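Local coordinates for protein glycoside hydrolase YxiA (Bacillus licheniformis, PDB 3LV4) that probably hydrolyses O-glycosidic bonds in arabinan, as a calcium-binding family 43 glycoside hydrolase resembling endo-1,5-alpha-L-arabinosidases, at residues S103-A108 with V147-F152; G168-L173 with S198-A203; K191-N196 with L216-G221; Y229-A234 with L305-R310; I252-K257 with R265-Y270. All coordinates share one frame; numbering follows the deposited sequence.

Contact 1 (S103-A108 with V147-F152); sequences SALGLA and VDPHTF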
# COMPACT_ATOMS: atom_id res chain seq x y z
N SER A 103 -19.44 -2.72 10.86
CA SER A 103 -18.79 -1.46 10.50
C SER A 103 -19.73 -0.48 9.82
O SER A 103 -20.75 -0.87 9.24
CB SER A 103 -17.59 -1.72 9.58
OG SER A 103 -16.74 -2.72 10.11
N ALA A 104 -19.37 0.79 9.92
CA ALA A 104 -20.05 1.84 9.17
C ALA A 104 -19.01 2.68 8.45
O ALA A 104 -17.92 2.93 8.98
CB ALA A 104 -20.90 2.71 10.11
N LEU A 105 -19.36 3.10 7.23
CA LEU A 105 -18.49 3.94 6.42
C LEU A 105 -19.25 5.22 6.08
O LEU A 105 -20.38 5.16 5.57
CB LEU A 105 -18.09 3.19 5.14
CG LEU A 105 -17.28 3.92 4.06
CD1 LEU A 105 -15.86 4.13 4.50
CD2 LEU A 105 -17.32 3.11 2.76
N GLY A 106 -18.66 6.37 6.37
CA GLY A 106 -19.35 7.63 6.14
C GLY A 106 -18.46 8.69 5.53
O GLY A 106 -17.28 8.45 5.27
N LEU A 107 -19.05 9.86 5.30
CA LEU A 107 -18.36 10.98 4.66
C LEU A 107 -18.40 12.20 5.56
O LEU A 107 -19.44 12.52 6.11
CB LEU A 107 -19.04 11.31 3.32
CG LEU A 107 -18.55 12.56 2.59
CD1 LEU A 107 -17.08 12.40 2.17
CD2 LEU A 107 -19.46 12.87 1.39
N ALA A 108 -17.26 12.87 5.72
CA ALA A 108 -17.19 14.15 6.40
C ALA A 108 -16.39 15.10 5.51
O ALA A 108 -15.53 14.66 4.77
CB ALA A 108 -16.54 14.02 7.77
N VAL A 147 -14.76 -0.84 5.24
CA VAL A 147 -13.65 -0.09 5.79
C VAL A 147 -12.59 0.11 4.70
O VAL A 147 -12.75 -0.35 3.57
CB VAL A 147 -13.02 -0.83 7.00
CG1 VAL A 147 -14.06 -1.01 8.11
CG2 VAL A 147 -12.45 -2.21 6.57
N ASP A 148 -11.51 0.82 5.04
CA ASP A 148 -10.35 0.96 4.15
C ASP A 148 -10.65 1.53 2.76
O ASP A 148 -10.23 0.97 1.76
CB ASP A 148 -9.65 -0.40 3.98
CG ASP A 148 -8.99 -0.89 5.25
OD1 ASP A 148 -9.16 -0.25 6.31
OD2 ASP A 148 -8.30 -1.94 5.17
N PRO A 149 -11.35 2.68 2.69
CA PRO A 149 -11.61 3.28 1.38
C PRO A 149 -10.40 3.99 0.76
O PRO A 149 -9.51 4.47 1.47
CB PRO A 149 -12.68 4.33 1.70
CG PRO A 149 -12.30 4.76 3.11
CD PRO A 149 -11.97 3.46 3.79
N HIS A 150 -10.39 4.03 -0.56
CA HIS A 150 -9.58 4.98 -1.32
C HIS A 150 -10.45 5.58 -2.41
O HIS A 150 -10.92 4.87 -3.30
CB HIS A 150 -8.37 4.30 -1.96
CG HIS A 150 -7.60 5.22 -2.86
ND1 HIS A 150 -6.92 4.78 -3.97
CD2 HIS A 150 -7.43 6.56 -2.81
CE1 HIS A 150 -6.35 5.82 -4.56
NE2 HIS A 150 -6.64 6.91 -3.88
N THR A 151 -10.67 6.88 -2.32
CA THR A 151 -11.53 7.59 -3.26
C THR A 151 -10.65 8.38 -4.21
O THR A 151 -9.80 9.17 -3.78
CB THR A 151 -12.47 8.55 -2.51
OG1 THR A 151 -13.34 7.78 -1.67
CG2 THR A 151 -13.30 9.37 -3.50
N PHE A 152 -10.82 8.14 -5.50
CA PHE A 152 -9.89 8.71 -6.47
C PHE A 152 -10.57 9.01 -7.78
O PHE A 152 -11.56 8.36 -8.14
CB PHE A 152 -8.73 7.74 -6.71
CG PHE A 152 -9.15 6.46 -7.40
CD1 PHE A 152 -8.99 6.30 -8.77
CD2 PHE A 152 -9.70 5.41 -6.67
CE1 PHE A 152 -9.38 5.13 -9.41
CE2 PHE A 152 -10.08 4.23 -7.30
CZ PHE A 152 -9.93 4.09 -8.67
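The backbones come closest where L105, in strand 103-108, passes V147 with CA atoms 6.3 Å apart, and the second chain then moves on through D148 and P149 to become strand 150-152. L105 has more surface buried here than any other residue. With its CG anti to the backbone N (chi1 174°), its CD1 methyl is laid alongside the proline ring of P149, 3.9 Å from CG and 4.0 Å from CD. The two side chains run past each other in opposite directions, and the methyl meets the CG-CD edge of the P149 ring. M161 of strand 159-163 touches both and extends the apolar patch. At the other end V147 offers CG1, the branch beside its own backbone N, to S103, where it lies 3.8 Å from OG and 3.9 Å from CB. That hydroxyl takes no polar partner from V147; it is hydrogen-bonded to ND2 of N145. Between V147 and P149 the backbone of D148 adopts positive phi and psi. OD2 of this residue, predicted to tune the catalytic acid, forms a weak hydrogen bond to G202 N. The contact itself is therefore carried by van der Waals packing between buried residues: an apolar side of the 147-149 chain rests on strand 103-108 of the neighbouring sheet, while D148, whose CB points away from that strand, takes no part in the packing.

Contact 2 (G168-L173 with S198-A203); sequences GGIFIL and SRIEGA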
# COMPACT_ATOMS: atom_id res chain seq x y z
N GLY A 168 -15.96 -10.32 2.47
CA GLY A 168 -16.36 -10.71 1.13
C GLY A 168 -15.46 -10.23 0.01
O GLY A 168 -15.66 -10.59 -1.16
N GLY A 169 -14.48 -9.39 0.35
CA GLY A 169 -13.50 -8.96 -0.63
C GLY A 169 -13.37 -7.46 -0.78
O GLY A 169 -13.82 -6.68 0.07
N ILE A 170 -12.73 -7.06 -1.87
CA ILE A 170 -12.46 -5.66 -2.18
C ILE A 170 -13.40 -5.26 -3.30
O ILE A 170 -13.49 -5.95 -4.31
CB ILE A 170 -10.99 -5.49 -2.66
CG1 ILE A 170 -10.01 -5.98 -1.58
CG2 ILE A 170 -10.71 -4.05 -3.12
CD1 ILE A 170 -10.13 -5.25 -0.22
N PHE A 171 -14.11 -4.15 -3.11
CA PHE A 171 -15.14 -3.70 -4.03
C PHE A 171 -14.87 -2.27 -4.50
O PHE A 171 -14.15 -1.52 -3.84
CB PHE A 171 -16.52 -3.75 -3.36
CG PHE A 171 -17.05 -5.14 -3.15
CD1 PHE A 171 -16.50 -5.97 -2.18
CD2 PHE A 171 -18.10 -5.63 -3.92
CE1 PHE A 171 -16.98 -7.25 -1.99
CE2 PHE A 171 -18.59 -6.91 -3.74
CZ PHE A 171 -18.04 -7.72 -2.77
N ILE A 172 -15.46 -1.90 -5.63
CA ILE A 172 -15.33 -0.53 -6.12
C ILE A 172 -16.70 0.04 -6.51
O ILE A 172 -17.53 -0.66 -7.10
CB ILE A 172 -14.30 -0.42 -7.29
CG1 ILE A 172 -13.94 1.05 -7.57
CG2 ILE A 172 -14.77 -1.16 -8.55
CD1 ILE A 172 -12.79 1.19 -8.56
N LEU A 173 -16.93 1.30 -6.14
CA LEU A 173 -18.18 2.00 -6.38
C LEU A 173 -17.92 3.25 -7.21
O LEU A 173 -16.89 3.91 -7.03
CB LEU A 173 -18.79 2.43 -5.04
CG LEU A 173 -19.55 1.35 -4.26
CD1 LEU A 173 -19.71 1.72 -2.80
CD2 LEU A 173 -20.91 1.11 -4.91
N SER A 198 -10.78 -13.83 3.00
CA SER A 198 -9.38 -13.79 2.58
C SER A 198 -8.68 -12.64 3.28
O SER A 198 -9.27 -11.58 3.48
CB SER A 198 -9.29 -13.51 1.08
OG SER A 198 -10.04 -14.44 0.34
N ARG A 199 -7.41 -12.83 3.62
CA ARG A 199 -6.69 -11.77 4.31
C ARG A 199 -6.14 -10.80 3.28
O ARG A 199 -4.96 -10.83 2.94
CB ARG A 199 -5.59 -12.35 5.21
CG ARG A 199 -6.18 -13.24 6.32
CD ARG A 199 -5.33 -13.23 7.59
NE ARG A 199 -4.03 -13.85 7.37
CZ ARG A 199 -3.03 -13.80 8.24
NH1 ARG A 199 -3.18 -13.15 9.39
NH2 ARG A 199 -1.87 -14.40 7.97
N ILE A 200 -7.04 -9.95 2.78
CA ILE A 200 -6.72 -8.93 1.79
C ILE A 200 -7.45 -7.65 2.19
O ILE A 200 -8.66 -7.67 2.41
CB ILE A 200 -7.18 -9.34 0.38
CG1 ILE A 200 -6.66 -10.74 0.02
CG2 ILE A 200 -6.74 -8.30 -0.65
CD1 ILE A 200 -7.09 -11.26 -1.35
N GLU A 201 -6.71 -6.55 2.29
CA GLU A 201 -7.30 -5.28 2.70
C GLU A 201 -6.42 -4.13 2.23
O GLU A 201 -5.41 -4.36 1.56
CB GLU A 201 -7.46 -5.23 4.23
CG GLU A 201 -6.13 -5.20 5.01
CD GLU A 201 -6.33 -5.27 6.52
OE1 GLU A 201 -7.49 -5.40 6.97
OE2 GLU A 201 -5.32 -5.20 7.25
N GLY A 202 -6.80 -2.89 2.55
CA GLY A 202 -5.96 -1.75 2.24
C GLY A 202 -5.74 -1.49 0.76
O GLY A 202 -4.62 -1.19 0.34
N ALA A 203 -6.81 -1.61 -0.03
CA ALA A 203 -6.74 -1.31 -1.46
C ALA A 203 -6.32 0.13 -1.75
O ALA A 203 -6.68 1.07 -1.03
CB ALA A 203 -8.09 -1.60 -2.13
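I170 meets I200, E201 and A203 from one side chain, and all of its contacts are apolar or methyl-to-backbone. Among the apolar pairs, its CG2 branch, anti to the backbone N, abuts A203 CB at 3.7 Å. CG1 leaves on the other branch and passes I200 CG2 at 4.1 Å, the two isoleucines crossing at a slant. The methyl-to-backbone contacts belong to CD1: folding of the chain at chi2 (-59°) swings this methyl over the strand, 3.9 Å from I200 O and 4.1 Å from E201 CA. One isoleucine thus spans the strand from I200 to A203. Of the polar groups, E201 has its CB pointing away from strand 170-173, and its OE1 is hydrogen-bonded to S165 OG. The strands 170-173 and 200-203 run 34° from parallel, their axes 8.8 Å apart at closest approach, with side chains rather than backbone bonds joining them. V162 touches both I170 and A203 and continues the core. This is the packing of one blade on the next in the five-bladed beta-propeller of family 43, here directly behind the predicted proton donor, E201.

Contact 3 (K191-N196 with L216-G221); sequences KLIGGN and LYMSFG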
# COMPACT_ATOMS: atom_id res chain seq x y z
N LYS A 191 -17.00 -6.32 -7.30
CA LYS A 191 -15.86 -6.95 -6.65
C LYS A 191 -14.64 -6.96 -7.58
O LYS A 191 -14.77 -7.20 -8.78
CB LYS A 191 -16.20 -8.38 -6.19
CG LYS A 191 -15.10 -9.02 -5.35
CD LYS A 191 -15.55 -10.29 -4.64
CE LYS A 191 -15.67 -11.47 -5.59
NZ LYS A 191 -15.90 -12.77 -4.87
N LEU A 192 -13.46 -6.69 -7.01
CA LEU A 192 -12.19 -6.74 -7.73
C LEU A 192 -11.36 -7.98 -7.37
O LEU A 192 -10.57 -8.47 -8.19
CB LEU A 192 -11.37 -5.48 -7.45
CG LEU A 192 -12.00 -4.15 -7.88
CD1 LEU A 192 -11.03 -3.00 -7.62
CD2 LEU A 192 -12.43 -4.20 -9.35
N ILE A 193 -11.53 -8.45 -6.14
CA ILE A 193 -10.76 -9.59 -5.62
C ILE A 193 -11.34 -10.01 -4.26
O ILE A 193 -11.96 -9.21 -3.57
CB ILE A 193 -9.26 -9.24 -5.48
CG1 ILE A 193 -8.44 -10.44 -4.98
CG2 ILE A 193 -9.05 -8.04 -4.55
CD1 ILE A 193 -6.94 -10.21 -5.05
N GLY A 194 -11.16 -11.29 -3.91
CA GLY A 194 -11.47 -11.74 -2.57
C GLY A 194 -12.76 -12.53 -2.41
O GLY A 194 -13.42 -12.89 -3.39
N GLY A 195 -13.11 -12.78 -1.16
CA GLY A 195 -14.26 -13.60 -0.83
C GLY A 195 -13.85 -14.60 0.23
O GLY A 195 -12.67 -14.89 0.38
N ASN A 196 -14.82 -15.10 0.98
CA ASN A 196 -14.57 -16.16 1.96
C ASN A 196 -13.51 -15.80 3.00
O ASN A 196 -12.70 -16.64 3.38
CB ASN A 196 -14.19 -17.46 1.24
CG ASN A 196 -15.30 -17.98 0.36
OD1 ASN A 196 -16.49 -17.75 0.64
ND2 ASN A 196 -14.94 -18.67 -0.72
N LEU A 216 -3.57 -1.65 -8.85
CA LEU A 216 -4.28 -1.96 -7.62
C LEU A 216 -3.29 -2.49 -6.59
O LEU A 216 -2.83 -3.63 -6.68
CB LEU A 216 -5.36 -3.01 -7.89
CG LEU A 216 -6.07 -3.61 -6.67
CD1 LEU A 216 -6.84 -2.52 -5.90
CD2 LEU A 216 -7.02 -4.71 -7.15
N TYR A 217 -2.93 -1.63 -5.63
CA TYR A 217 -2.13 -2.04 -4.49
C TYR A 217 -3.06 -2.60 -3.43
O TYR A 217 -4.21 -2.19 -3.31
CB TYR A 217 -1.34 -0.86 -3.92
CG TYR A 217 -0.27 -0.36 -4.86
CD1 TYR A 217 -0.55 0.62 -5.80
CD2 TYR A 217 1.02 -0.87 -4.81
CE1 TYR A 217 0.43 1.08 -6.66
CE2 TYR A 217 2.00 -0.42 -5.66
CZ TYR A 217 1.70 0.55 -6.58
OH TYR A 217 2.69 0.99 -7.43
N MSE A 218 -2.55 -3.57 -2.66
CA MSE A 218 -3.32 -4.17 -1.59
C MSE A 218 -2.38 -4.86 -0.63
O MSE A 218 -1.22 -5.12 -0.95
CB MSE A 218 -4.33 -5.17 -2.16
CG MSE A 218 -3.74 -6.12 -3.15
SE MSE A 218 -5.11 -6.91 -4.31
CE MSE A 218 -3.90 -7.40 -5.79
N SER A 219 -2.87 -5.12 0.58
CA SER A 219 -2.07 -5.81 1.58
C SER A 219 -2.63 -7.19 1.81
O SER A 219 -3.84 -7.35 2.02
CB SER A 219 -2.02 -5.00 2.89
OG SER A 219 -1.32 -3.79 2.68
N PHE A 220 -1.76 -8.19 1.73
CA PHE A 220 -2.13 -9.58 2.00
C PHE A 220 -1.66 -9.94 3.41
O PHE A 220 -0.64 -9.43 3.89
CB PHE A 220 -1.45 -10.53 1.00
CG PHE A 220 -2.17 -10.70 -0.31
CD1 PHE A 220 -2.80 -9.63 -0.94
CD2 PHE A 220 -2.17 -11.94 -0.95
CE1 PHE A 220 -3.44 -9.81 -2.17
CE2 PHE A 220 -2.81 -12.12 -2.17
CZ PHE A 220 -3.45 -11.05 -2.78
N GLY A 221 -2.38 -10.84 4.08
CA GLY A 221 -1.98 -11.26 5.41
C GLY A 221 -2.48 -10.36 6.53
O GLY A 221 -3.42 -9.58 6.35
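I193 buries the most surface here, meeting M218 and F220, while L192 and L216 make a second, looser pair. The side chain of I193 leaves with CG1 anti to the backbone N (chi1 -178°) and stays extended to CD1, which reaches M218 tip to tip. M218 is present as selenomethionine, and its SE lies 3.8 Å from I193 CD1 and 4.1 Å from CG2, fitting against both branches. I193 CD1 also comes 4.2 Å from F220 CZ, approaching that ring obliquely. The selenium atom itself sits in the plane of the F220 ring, at its edge, so the three side chains form one cluster. L216 and L192 are joined through single methyls, CD2 and CD1, at 4.4 Å. The strands 191-193 and 216-220 cross at -65° with 10.3 Å between their axes, a gap bridged by side chains. I200 of strand 200-208 touches both I193 and F220. The contact between strand 190-193, at the edge of its four-stranded sheet, and strand 213-220 is thus wholly apolar, probably held by dispersion and the exclusion of water.

Contact 4 (Y229-A234 with L305-R310); sequences YNIRVA and LIFHTR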
# COMPACT_ATOMS: atom_id res chain seq x y z
N TYR A 229 2.13 -9.44 6.93
CA TYR A 229 1.59 -8.37 6.08
C TYR A 229 2.55 -8.13 4.93
O TYR A 229 3.76 -7.99 5.15
CB TYR A 229 1.50 -7.08 6.87
CG TYR A 229 0.25 -6.25 6.72
CD1 TYR A 229 -0.99 -6.84 6.44
CD2 TYR A 229 0.29 -4.88 6.93
CE1 TYR A 229 -2.15 -6.05 6.34
CE2 TYR A 229 -0.85 -4.10 6.84
CZ TYR A 229 -2.06 -4.68 6.55
OH TYR A 229 -3.16 -3.86 6.49
N ASN A 230 2.02 -8.06 3.72
CA ASN A 230 2.86 -7.76 2.57
C ASN A 230 2.07 -7.06 1.47
O ASN A 230 0.92 -7.40 1.20
CB ASN A 230 3.58 -9.02 2.04
CG ASN A 230 2.63 -10.09 1.53
OD1 ASN A 230 2.57 -10.35 0.33
ND2 ASN A 230 1.89 -10.71 2.44
N ILE A 231 2.71 -6.07 0.86
CA ILE A 231 2.09 -5.28 -0.20
C ILE A 231 2.19 -6.02 -1.52
O ILE A 231 3.26 -6.50 -1.90
CB ILE A 231 2.75 -3.90 -0.33
CG1 ILE A 231 2.47 -3.06 0.93
CG2 ILE A 231 2.26 -3.18 -1.59
CD1 ILE A 231 3.37 -1.84 1.09
N ARG A 232 1.06 -6.13 -2.21
CA ARG A 232 1.02 -6.76 -3.52
C ARG A 232 0.35 -5.81 -4.49
O ARG A 232 -0.36 -4.87 -4.08
CB ARG A 232 0.27 -8.09 -3.47
CG ARG A 232 0.83 -9.07 -2.45
CD ARG A 232 0.51 -10.53 -2.77
NE ARG A 232 1.18 -11.41 -1.81
CZ ARG A 232 1.35 -12.72 -1.96
NH1 ARG A 232 0.86 -13.34 -3.03
NH2 ARG A 232 1.99 -13.42 -1.02
N VAL A 233 0.55 -6.05 -5.77
CA VAL A 233 -0.02 -5.17 -6.79
C VAL A 233 -0.52 -5.99 -7.97
O VAL A 233 -0.04 -7.11 -8.24
CB VAL A 233 1.02 -4.11 -7.23
CG1 VAL A 233 2.19 -4.76 -7.99
CG2 VAL A 233 0.35 -2.99 -8.04
N ALA A 234 -1.53 -5.44 -8.65
CA ALA A 234 -2.08 -6.01 -9.86
C ALA A 234 -2.39 -4.83 -10.77
O ALA A 234 -2.34 -3.68 -10.31
CB ALA A 234 -3.35 -6.81 -9.55
N LEU A 305 5.83 5.11 -2.69
CA LEU A 305 5.02 4.19 -1.91
C LEU A 305 5.07 4.68 -0.48
O LEU A 305 6.16 4.86 0.08
CB LEU A 305 5.62 2.78 -2.00
CG LEU A 305 4.80 1.64 -1.41
CD1 LEU A 305 3.61 1.31 -2.32
CD2 LEU A 305 5.66 0.40 -1.23
N ILE A 306 3.90 4.91 0.12
CA ILE A 306 3.82 5.38 1.50
C ILE A 306 3.09 4.32 2.31
O ILE A 306 2.00 3.89 1.93
CB ILE A 306 3.05 6.71 1.61
CG1 ILE A 306 3.73 7.80 0.76
CG2 ILE A 306 2.91 7.16 3.08
CD1 ILE A 306 3.17 7.91 -0.64
N PHE A 307 3.68 3.89 3.42
CA PHE A 307 3.14 2.77 4.17
C PHE A 307 3.57 2.85 5.63
O PHE A 307 4.40 3.68 6.00
CB PHE A 307 3.59 1.43 3.55
CG PHE A 307 5.09 1.28 3.41
CD1 PHE A 307 5.77 1.92 2.38
CD2 PHE A 307 5.81 0.52 4.32
CE1 PHE A 307 7.16 1.79 2.25
CE2 PHE A 307 7.19 0.37 4.20
CZ PHE A 307 7.87 1.01 3.16
N HIS A 308 2.98 2.02 6.48
CA HIS A 308 3.51 1.91 7.84
C HIS A 308 4.28 0.61 7.93
O HIS A 308 4.12 -0.28 7.09
CB HIS A 308 2.43 1.98 8.92
CG HIS A 308 1.50 0.81 8.91
ND1 HIS A 308 1.88 -0.46 9.30
CD2 HIS A 308 0.20 0.72 8.56
CE1 HIS A 308 0.85 -1.28 9.19
NE2 HIS A 308 -0.18 -0.59 8.75
N THR A 309 5.12 0.49 8.95
CA THR A 309 5.83 -0.75 9.14
C THR A 309 6.19 -0.94 10.59
O THR A 309 6.36 0.03 11.33
CB THR A 309 7.08 -0.86 8.23
OG1 THR A 309 7.62 -2.18 8.32
CG2 THR A 309 8.14 0.17 8.61
N ARG A 310 6.27 -2.20 11.00
CA ARG A 310 6.86 -2.57 12.28
C ARG A 310 8.33 -2.93 12.02
O ARG A 310 8.79 -2.81 10.89
CB ARG A 310 6.06 -3.71 12.91
CG ARG A 310 4.71 -3.24 13.46
CD ARG A 310 3.59 -4.28 13.28
NE ARG A 310 2.41 -3.93 14.09
CZ ARG A 310 1.47 -3.06 13.72
NH1 ARG A 310 1.54 -2.45 12.54
NH2 ARG A 310 0.46 -2.80 14.54
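I231 points at L305 and F307 from across the contact, in a nearly antiparallel pass whose end-to-end directions differ by 166°. Its CB is aimed at strand 305-310 but is still too distant to touch it. From there CG2 branches off anti to the backbone N, while CG1 lies beside that N (chi1 -67°) and serves as the stem of the longer arm. With chi2 near 164° the arm is extended, and its CD1 methyl does all the close touching: L305 CD2 is met tip to tip at 4.0 Å, and F307 CB at 4.1 Å by a side chain crossing at about a right angle. The F307 ring is turned obliquely to the methyl. Farther along the same pair of segments, Y229 and H308 also cross at about a right angle. The tyrosine CE2 lies 4.0 Å from H308 CE1 and 4.1 Å from NE2, each ring oblique to the other. Both rings have polar partners beyond this contact: Y229 OH is hydrogen-bonded to E201, the predicted proton donor, and H308 NE2 makes a weak hydrogen bond to D15, the predicted proton acceptor, while the H308 ring stacks on H14. The pair therefore links the surroundings of the two predicted catalytic carboxylates, at the centre of the propeller where the GH43 active site lies, with I231, L305 and F307 forming an apolar layer beside it.

Contact 5 (I252-K257 with R265-Y270); sequences IDVRGK and RSIEPY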
# COMPACT_ATOMS: atom_id res chain seq x y z
N ILE A 252 -10.08 -11.25 -9.77
CA ILE A 252 -11.47 -11.46 -9.39
C ILE A 252 -11.72 -12.88 -8.88
O ILE A 252 -12.66 -13.12 -8.10
CB ILE A 252 -12.44 -11.12 -10.56
CG1 ILE A 252 -13.90 -11.17 -10.08
CG2 ILE A 252 -12.23 -12.07 -11.74
CD1 ILE A 252 -14.17 -10.22 -8.96
N ASP A 253 -10.88 -13.82 -9.31
CA ASP A 253 -11.05 -15.23 -8.95
C ASP A 253 -10.26 -15.67 -7.71
O ASP A 253 -10.36 -16.83 -7.29
CB ASP A 253 -10.66 -16.12 -10.12
CG ASP A 253 -11.54 -15.91 -11.33
OD1 ASP A 253 -12.78 -15.80 -11.16
OD2 ASP A 253 -11.00 -15.84 -12.45
N VAL A 254 -9.50 -14.75 -7.14
CA VAL A 254 -8.65 -15.05 -5.99
C VAL A 254 -9.43 -14.92 -4.68
O VAL A 254 -9.97 -13.86 -4.38
CB VAL A 254 -7.47 -14.06 -5.93
CG1 VAL A 254 -6.58 -14.33 -4.71
CG2 VAL A 254 -6.66 -14.13 -7.22
N ARG A 255 -9.50 -16.01 -3.92
CA ARG A 255 -10.19 -16.01 -2.64
C ARG A 255 -9.89 -17.30 -1.89
O ARG A 255 -9.47 -18.29 -2.48
CB ARG A 255 -11.70 -15.88 -2.83
CG ARG A 255 -12.32 -17.04 -3.61
CD ARG A 255 -13.83 -16.90 -3.63
NE ARG A 255 -14.48 -17.97 -4.38
CZ ARG A 255 -14.71 -17.93 -5.69
NH1 ARG A 255 -14.31 -16.88 -6.41
NH2 ARG A 255 -15.32 -18.94 -6.29
N GLY A 256 -10.11 -17.28 -0.58
CA GLY A 256 -10.02 -18.47 0.23
C GLY A 256 -11.08 -19.49 -0.15
O GLY A 256 -12.08 -19.16 -0.77
N LYS A 257 -10.84 -20.74 0.24
CA LYS A 257 -11.74 -21.84 -0.06
C LYS A 257 -13.09 -21.64 0.62
O LYS A 257 -13.16 -21.12 1.73
CB LYS A 257 -11.13 -23.14 0.46
CG LYS A 257 -11.05 -24.27 -0.54
CD LYS A 257 -10.00 -24.01 -1.61
CE LYS A 257 -9.92 -25.19 -2.58
NZ LYS A 257 -8.96 -24.97 -3.71
N ARG A 265 -3.15 -19.97 2.17
CA ARG A 265 -2.57 -20.84 1.16
C ARG A 265 -3.25 -20.66 -0.20
O ARG A 265 -2.60 -20.74 -1.25
CB ARG A 265 -2.67 -22.30 1.59
CG ARG A 265 -1.34 -22.94 1.97
CD ARG A 265 -0.76 -22.42 3.28
NE ARG A 265 -0.04 -21.15 3.15
CZ ARG A 265 0.15 -20.31 4.16
NH1 ARG A 265 -0.35 -20.61 5.35
NH2 ARG A 265 0.81 -19.17 3.99
N SER A 266 -4.55 -20.40 -0.20
CA SER A 266 -5.28 -20.27 -1.46
C SER A 266 -5.01 -18.97 -2.20
O SER A 266 -5.13 -18.92 -3.42
CB SER A 266 -6.78 -20.44 -1.23
OG SER A 266 -7.08 -21.79 -0.97
N ILE A 267 -4.66 -17.92 -1.46
CA ILE A 267 -4.50 -16.61 -2.08
C ILE A 267 -3.05 -16.24 -2.36
O ILE A 267 -2.77 -15.47 -3.27
CB ILE A 267 -5.19 -15.47 -1.28
CG1 ILE A 267 -4.51 -15.27 0.09
CG2 ILE A 267 -6.71 -15.75 -1.11
CD1 ILE A 267 -4.98 -14.00 0.80
N GLU A 268 -2.12 -16.82 -1.60
CA GLU A 268 -0.71 -16.42 -1.75
C GLU A 268 -0.05 -16.69 -3.12
O GLU A 268 0.96 -16.07 -3.43
CB GLU A 268 0.16 -16.99 -0.62
CG GLU A 268 0.35 -18.49 -0.67
CD GLU A 268 1.13 -19.02 0.53
OE1 GLU A 268 1.57 -18.23 1.40
OE2 GLU A 268 1.29 -20.25 0.60
N PRO A 269 -0.61 -17.60 -3.94
CA PRO A 269 0.03 -17.74 -5.25
C PRO A 269 -0.21 -16.56 -6.19
O PRO A 269 0.36 -16.53 -7.28
CB PRO A 269 -0.63 -18.99 -5.86
CG PRO A 269 -1.20 -19.74 -4.69
CD PRO A 269 -1.61 -18.66 -3.70
N TYR A 270 -1.04 -15.60 -5.78
CA TYR A 270 -1.55 -14.60 -6.72
C TYR A 270 -1.17 -13.19 -6.34
O TYR A 270 -0.97 -12.89 -5.17
CB TYR A 270 -3.06 -14.73 -6.80
CG TYR A 270 -3.47 -16.10 -7.26
CD1 TYR A 270 -3.25 -16.50 -8.57
CD2 TYR A 270 -4.04 -17.00 -6.37
CE1 TYR A 270 -3.60 -17.77 -8.99
CE2 TYR A 270 -4.40 -18.28 -6.80
CZ TYR A 270 -4.18 -18.65 -8.10
OH TYR A 270 -4.53 -19.90 -8.54
O HOH W 1 -7.17 -17.77 -4.81
O HOH W 2 -8.14 -22.44 -3.38
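This is a local contact within one long connection: V254 and its neighbours, in the loop after strand 230-236, pack on I267, S266 and Y270 at and beyond the short, weakly bonded helix around 265-267. V254 is its apolar centre. V254 CG1, anti to the backbone N (chi1 179°), lies 3.9 Å from I267 CG2, the two side chains crossing at about a right angle. V254 CG2 packs 3.7 Å from Y270 CB, obliquely to the tyrosine ring, and these two side chains slide past each other in opposite directions. I267 CG2 also presses on the backbone between R255 and G256, 3.6 Å from R255 C. A type I turn from I267 to Y270, closed by Y270 N to I267 O, brings the tyrosine round to V254. Two waters supply polar links. Water 1 accepts from R255 N and donates to S266 O (2.7 Å), joining the two backbones. Water 2 accepts from K257 NZ and donates to S266 OG, each at 2.7 Å; OG is bound directly to D263 as well, whose OD2 also takes K257 N. K257 CD passes 3.7 Å from S266 OG. The chemistry is thus divided: apolar packing of V254 on I267 and Y270 is flanked by two water bridges, and the polar links run through water 1, between backbones, and through water 2 and D263, which both meet S266 OG.

Contacts 2 and 3 have centres only 4 Å apart and interlock: I170 O accepts from L192 N (2.8 Å), and R199 O from G221 N (2.8 Å). Contact 5 lies outward of them, its centre about 9 Å from that of contact 3, joined by G194 N to V254 O (2.9 Å). R232 NH1, from contact 4, binds both E268 O and Y270 O at 2.8 Å, tying strand 230-236 to that same connection. Contacts 1, 2 and 4 converge on the predicted active site: the D148 and E201 side chains are about 4 Å apart, and E201 OE2 lies 2.6 Å from Y229 OH. A bound calcium ion lies about 6 Å from the side chain of P149.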